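Local structure of erythrocyte membrane protein 1 (Plasmodium falciparum, 6S8T) at residues L370-A375 / F394-Q399; Y12-N17 / S412-A417. The protein probably helps Plasmodium-infected erythrocytes adhere to host cells, the piece in this crystal being its ICAM-1-binding DBLbeta domain. One frame throughout, in Å; residues are numbered along the deposited sequence.

Interaction 1: L370-A375 / F394-Q399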
loop_
_atom_site.group_PDB
_atom_site.type_symbol
_atom_site.label_atom_id
_atom_site.label_comp_id
_atom_site.label_asym_id
_atom_site.label_seq_id
_atom_site.Cartn_x
_atom_site.Cartn_y
_atom_site.Cartn_z
ATOM N N LEU A 370 17.803 -11.003 -7.386
ATOM C CA LEU A 370 18.838 -11.795 -8.044
ATOM C C LEU A 370 18.493 -12.058 -9.504
ATOM O O LEU A 370 19.378 -12.041 -10.370
ATOM C CB LEU A 370 19.043 -13.113 -7.299
ATOM C CG LEU A 370 19.582 -13.030 -5.869
ATOM C CD1 LEU A 370 19.620 -14.410 -5.237
ATOM C CD2 LEU A 370 20.959 -12.390 -5.847
ATOM N N GLN A 371 17.216 -12.312 -9.799
ATOM C CA GLN A 371 16.823 -12.574 -11.178
ATOM C C GLN A 371 16.912 -11.321 -12.038
ATOM O O GLN A 371 17.148 -11.419 -13.247
ATOM C CB GLN A 371 15.413 -13.153 -11.220
ATOM C CG GLN A 371 15.313 -14.530 -10.598
ATOM C CD GLN A 371 13.956 -15.162 -10.799
ATOM O OE1 GLN A 371 13.694 -16.264 -10.317
ATOM N NE2 GLN A 371 13.082 -14.469 -11.513
ATOM N N ALA A 372 16.740 -10.143 -11.437
ATOM C CA ALA A 372 16.837 -8.900 -12.196
ATOM C C ALA A 372 18.240 -8.701 -12.756
ATOM O O ALA A 372 18.408 -8.355 -13.932
ATOM C CB ALA A 372 16.437 -7.714 -11.319
ATOM N N LYS A 373 19.265 -8.910 -11.933
ATOM C CA LYS A 373 20.622 -8.627 -12.380
ATOM C C LYS A 373 21.200 -9.720 -13.270
ATOM O O LYS A 373 22.340 -9.585 -13.723
ATOM C CB LYS A 373 21.543 -8.399 -11.178
ATOM C CG LYS A 373 21.689 -9.595 -10.271
ATOM C CD LYS A 373 22.846 -9.409 -9.304
ATOM C CE LYS A 373 22.651 -8.195 -8.420
ATOM N NZ LYS A 373 23.735 -8.086 -7.408
ATOM N N ILE A 374 20.443 -10.779 -13.544
ATOM C CA ILE A 374 20.918 -11.902 -14.335
ATOM C C ILE A 374 20.208 -11.989 -15.681
ATOM O O ILE A 374 20.838 -12.287 -16.698
ATOM C CB ILE A 374 20.766 -13.218 -13.542
ATOM C CG1 ILE A 374 21.946 -13.395 -12.586
ATOM C CG2 ILE A 374 20.630 -14.408 -14.473
ATOM C CD1 ILE A 374 21.950 -14.719 -11.871
ATOM N N ALA A 375 18.902 -11.725 -15.709
ATOM C CA ALA A 375 18.134 -11.780 -16.947
ATOM C C ALA A 375 18.657 -10.777 -17.968
ATOM O O ALA A 375 18.505 -9.564 -17.789
ATOM C CB ALA A 375 16.651 -11.524 -16.666
ATOM N N PHE A 394 11.929 -2.444 -12.256
ATOM C CA PHE A 394 12.287 -1.500 -11.202
ATOM C C PHE A 394 13.651 -1.835 -10.607
ATOM O O PHE A 394 14.500 -0.953 -10.437
ATOM C CB PHE A 394 11.203 -1.493 -10.119
ATOM C CG PHE A 394 11.392 -0.433 -9.069
ATOM C CD1 PHE A 394 10.912 0.852 -9.265
ATOM C CD2 PHE A 394 12.036 -0.727 -7.879
ATOM C CE1 PHE A 394 11.076 1.828 -8.298
ATOM C CE2 PHE A 394 12.205 0.245 -6.909
ATOM C CZ PHE A 394 11.724 1.523 -7.118
ATOM N N PHE A 395 13.882 -3.116 -10.299
ATOM C CA PHE A 395 15.169 -3.531 -9.747
ATOM C C PHE A 395 16.307 -3.363 -10.755
ATOM O O PHE A 395 17.441 -3.078 -10.355
ATOM C CB PHE A 395 15.094 -4.983 -9.269
ATOM C CG PHE A 395 14.561 -5.147 -7.868
ATOM C CD1 PHE A 395 14.601 -4.097 -6.963
ATOM C CD2 PHE A 395 14.032 -6.360 -7.451
ATOM C CE1 PHE A 395 14.122 -4.252 -5.669
ATOM C CE2 PHE A 395 13.550 -6.522 -6.161
ATOM C CZ PHE A 395 13.595 -5.465 -5.269
ATOM N N LYS A 396 16.037 -3.530 -12.053
ATOM C CA LYS A 396 17.088 -3.334 -13.052
ATOM C C LYS A 396 17.538 -1.879 -13.106
ATOM O O LYS A 396 18.738 -1.594 -13.183
ATOM C CB LYS A 396 16.611 -3.785 -14.432
ATOM C CG LYS A 396 16.845 -5.251 -14.729
ATOM C CD LYS A 396 16.509 -5.563 -16.178
ATOM C CE LYS A 396 17.103 -6.893 -16.604
ATOM N NZ LYS A 396 18.593 -6.883 -16.510
ATOM N N GLU A 397 16.589 -0.944 -13.078
ATOM C CA GLU A 397 16.956 0.466 -13.070
ATOM C C GLU A 397 17.631 0.858 -11.761
ATOM O O GLU A 397 18.503 1.736 -11.753
ATOM C CB GLU A 397 15.722 1.325 -13.329
ATOM C CG GLU A 397 15.195 1.245 -14.751
ATOM C CD GLU A 397 16.237 1.643 -15.779
ATOM O OE1 GLU A 397 16.880 0.742 -16.358
ATOM O OE2 GLU A 397 16.421 2.858 -15.996
ATOM N N LEU A 398 17.259 0.212 -10.655
ATOM C CA LEU A 398 17.915 0.471 -9.378
ATOM C C LEU A 398 19.358 -0.026 -9.393
ATOM O O LEU A 398 20.280 0.686 -8.973
ATOM C CB LEU A 398 17.122 -0.193 -8.252
ATOM C CG LEU A 398 17.441 0.175 -6.805
ATOM C CD1 LEU A 398 17.214 1.653 -6.582
ATOM C CD2 LEU A 398 16.577 -0.643 -5.857
ATOM N N GLN A 399 19.572 -1.252 -9.879
ATOM C CA GLN A 399 20.920 -1.801 -9.973
ATOM C C GLN A 399 21.785 -1.003 -10.940
ATOM O O GLN A 399 23.001 -0.891 -10.739
ATOM C CB GLN A 399 20.845 -3.272 -10.395
ATOM C CG GLN A 399 20.242 -4.184 -9.324
ATOM C CD GLN A 399 19.617 -5.445 -9.892
ATOM O OE1 GLN A 399 19.622 -5.664 -11.103
ATOM N NE2 GLN A 399 19.057 -6.275 -9.018
#
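The C-terminal end of helix 335-372 and the chain leading out of it pack against helix 388-402, and Lys396 of the second helix holds two carbonyls of 370-375. Lys396 NZ donates hydrogen bonds to Ala372 O and Ala375 O, each 3.0 Å long. It approaches each oxygen nearly in line with its C=O bond, at C=O...N angles of 166° and 161°. The lysine chain runs extended as far as CE; the bend at chi4 (-61°) then brings NZ within reach of both oxygens, which lie at roughly a right angle seen from it. Ala375 is poorly ordered, so the second bond is probably the less well defined.

Beside this polar grip, Ala372 CB points at the other helix and rests 3.7 Å from Phe395 CB, while the Phe395 ring goes on to meet Tyr365 and Tyr369 edge-to-face. Gln399 reaches across one turn further along helix 388-402. Its NE2 lies 3.8 Å from Ala372 CB and bonds Tyr369 O, which anchors the amide, and its OE1 comes within 3.3 Å of Lys373 CB. The side chains of Gln399 and Lys373 cross at about a right angle, and Lys373 NZ leads away to a salt bridge with Asp404 and a hydrogen bond to Thr406 O.

The carbonyl of Ala372, near the helix end, and that of Ala375, in the loop beyond, thus share one ammonium group, whose positive charge probably gains from the partial negative charge expected at a helix C-terminus, while alanine and the phenylalanine CB let the backbones come close.

Interaction 2: Y12-N17 / S412-A417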
loop_
_atom_site.group_PDB
_atom_site.type_symbol
_atom_site.label_atom_id
_atom_site.label_comp_id
_atom_site.label_asym_id
_atom_site.label_seq_id
_atom_site.Cartn_x
_atom_site.Cartn_y
_atom_site.Cartn_z
ATOM N N TYR A 12 24.295 6.052 2.696
ATOM C CA TYR A 12 23.858 5.715 1.345
ATOM C C TYR A 12 22.578 6.475 1.012
ATOM O O TYR A 12 21.643 6.486 1.823
ATOM C CB TYR A 12 23.619 4.219 1.221
ATOM C CG TYR A 12 23.877 3.651 -0.156
ATOM C CD1 TYR A 12 25.143 3.210 -0.518
ATOM C CD2 TYR A 12 22.853 3.546 -1.087
ATOM C CE1 TYR A 12 25.385 2.685 -1.771
ATOM C CE2 TYR A 12 23.083 3.024 -2.343
ATOM C CZ TYR A 12 24.352 2.595 -2.681
ATOM O OH TYR A 12 24.583 2.073 -3.933
ATOM N N PRO A 13 22.490 7.111 -0.154
ATOM C CA PRO A 13 21.311 7.931 -0.453
ATOM C C PRO A 13 20.075 7.077 -0.703
ATOM O O PRO A 13 20.150 5.998 -1.294
ATOM C CB PRO A 13 21.724 8.695 -1.715
ATOM C CG PRO A 13 22.716 7.798 -2.377
ATOM C CD PRO A 13 23.469 7.124 -1.256
ATOM N N ALA A 14 18.932 7.578 -0.238
ATOM C CA ALA A 14 17.645 6.944 -0.497
ATOM C C ALA A 14 17.130 7.414 -1.850
ATOM O O ALA A 14 16.935 8.616 -2.059
ATOM C CB ALA A 14 16.652 7.282 0.614
ATOM N N ILE A 15 16.908 6.479 -2.772
ATOM C CA ILE A 15 16.708 6.823 -4.173
ATOM C C ILE A 15 15.397 6.301 -4.744
ATOM O O ILE A 15 15.131 6.517 -5.929
ATOM C CB ILE A 15 17.893 6.342 -5.034
ATOM C CG1 ILE A 15 18.056 4.826 -4.933
ATOM C CG2 ILE A 15 19.173 7.026 -4.595
ATOM C CD1 ILE A 15 19.354 4.322 -5.535
ATOM N N ALA A 16 14.561 5.637 -3.942
ATOM C CA ALA A 16 13.311 5.096 -4.473
ATOM C C ALA A 16 12.426 6.195 -5.052
ATOM O O ALA A 16 11.830 6.018 -6.122
ATOM C CB ALA A 16 12.560 4.322 -3.388
ATOM N N ASN A 17 12.342 7.344 -4.375
ATOM C CA ASN A 17 11.463 8.409 -4.850
ATOM C C ASN A 17 11.962 9.004 -6.162
ATOM O O ASN A 17 11.160 9.325 -7.046
ATOM C CB ASN A 17 11.324 9.501 -3.792
ATOM C CG ASN A 17 10.263 10.528 -4.154
ATOM O OD1 ASN A 17 9.078 10.333 -3.880
ATOM N ND2 ASN A 17 10.685 11.624 -4.775
ATOM N N SER A 412 25.733 -2.326 -1.888
ATOM C CA SER A 412 24.471 -1.613 -1.887
ATOM C C SER A 412 23.525 -2.217 -0.860
ATOM O O SER A 412 23.368 -3.446 -0.815
ATOM C CB SER A 412 23.818 -1.652 -3.276
ATOM O OG SER A 412 22.508 -1.110 -3.237
ATOM N N PRO A 413 22.874 -1.401 -0.025
ATOM C CA PRO A 413 21.891 -1.954 0.919
ATOM C C PRO A 413 20.628 -2.470 0.253
ATOM O O PRO A 413 19.898 -3.247 0.878
ATOM C CB PRO A 413 21.586 -0.769 1.843
ATOM C CG PRO A 413 21.868 0.434 1.001
ATOM C CD PRO A 413 23.039 0.054 0.132
ATOM N N TYR A 414 20.344 -2.073 -0.989
ATOM C CA TYR A 414 19.112 -2.497 -1.649
ATOM C C TYR A 414 19.121 -3.960 -2.076
ATOM O O TYR A 414 18.132 -4.417 -2.661
ATOM C CB TYR A 414 18.834 -1.609 -2.863
ATOM C CG TYR A 414 18.460 -0.192 -2.494
ATOM C CD1 TYR A 414 17.157 0.132 -2.150
ATOM C CD2 TYR A 414 19.411 0.819 -2.484
ATOM C CE1 TYR A 414 16.805 1.422 -1.804
ATOM C CE2 TYR A 414 19.067 2.118 -2.143
ATOM C CZ TYR A 414 17.758 2.408 -1.802
ATOM O OH TYR A 414 17.400 3.690 -1.459
ATOM N N SER A 415 20.189 -4.711 -1.804
ATOM C CA SER A 415 20.221 -6.113 -2.196
ATOM C C SER A 415 19.451 -7.022 -1.244
ATOM O O SER A 415 19.324 -8.218 -1.530
ATOM C CB SER A 415 21.670 -6.594 -2.315
ATOM O OG SER A 415 22.374 -6.401 -1.101
ATOM N N THR A 416 18.940 -6.497 -0.128
ATOM C CA THR A 416 18.108 -7.260 0.797
ATOM C C THR A 416 16.909 -6.420 1.220
ATOM O O THR A 416 16.949 -5.188 1.206
ATOM C CB THR A 416 18.874 -7.705 2.058
ATOM O OG1 THR A 416 19.216 -6.559 2.849
ATOM C CG2 THR A 416 20.141 -8.477 1.700
ATOM N N ALA A 417 15.831 -7.110 1.604
ATOM C CA ALA A 417 14.628 -6.416 2.055
ATOM C C ALA A 417 14.905 -5.594 3.309
ATOM O O ALA A 417 14.411 -4.467 3.443
ATOM C CB ALA A 417 13.505 -7.422 2.305
#
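Tyr414 OH, hydrogen-bonded to Glu424 OE2 of helix 417-424, reaches the start of helix 16-32, where it lies 3.1 Å from Ile15 N and 3.4 Å from Ala14 CA. The same OE2 also takes a hydrogen bond from the backbone N of Ala16 and a weak one from Ile15 N. Ile15, at the N-cap position, has CG1 between its backbone N and carbonyl carbon (chi1 60°), and this atom sits 4.0 Å from Tyr414 CZ.

Proline covers the other tyrosine. Pro413 CD stands 3.6 Å from the centroid of the Tyr12 ring, 8° off its normal, a CH-pi contact over one face. Tyr12 CE2 approaches the edge of the Tyr414 ring, 4.1 Å from its CE2. Two serines brace the turn that carries Pro413 and Tyr414: Ser412 OG accepts from Tyr414 N at 3.3 Å, forming an ST turn, and Ser415 OG donates to Ser412 O at 3.1 Å.

The N-terminal chain is thus held to the 412-417 turn by aromatic and aliphatic packing, with the Glu424 carboxylate as one polar anchor; the amides of a helix start probably stabilise that negative charge.

How the interactions relate
Both interactions are largely buried and lie well away from the centre of the chain, but no touching residue of interaction 1 is exposed, whereas interaction 2 reaches the surface at Pro13 and Ala14. Leu398 joins them: its CD1 packs on Ile15 CD1 at 3.6 Å and its CD2 on Tyr414 CD1 at 3.8 Å, so helix 388-402, one partner in interaction 1, also lines interaction 2. Interaction 1 joins helices close in sequence; interaction 2 brings the N-terminal region onto a turn some 395 residues later. Their polar chemistry is reversed: a lysine serves carbonyls around a helix C-terminus, while a glutamate from the adjoining helix 417-424 receives a tyrosine hydroxyl and a helix-start amide. Aromatic rings carry more of interaction 2.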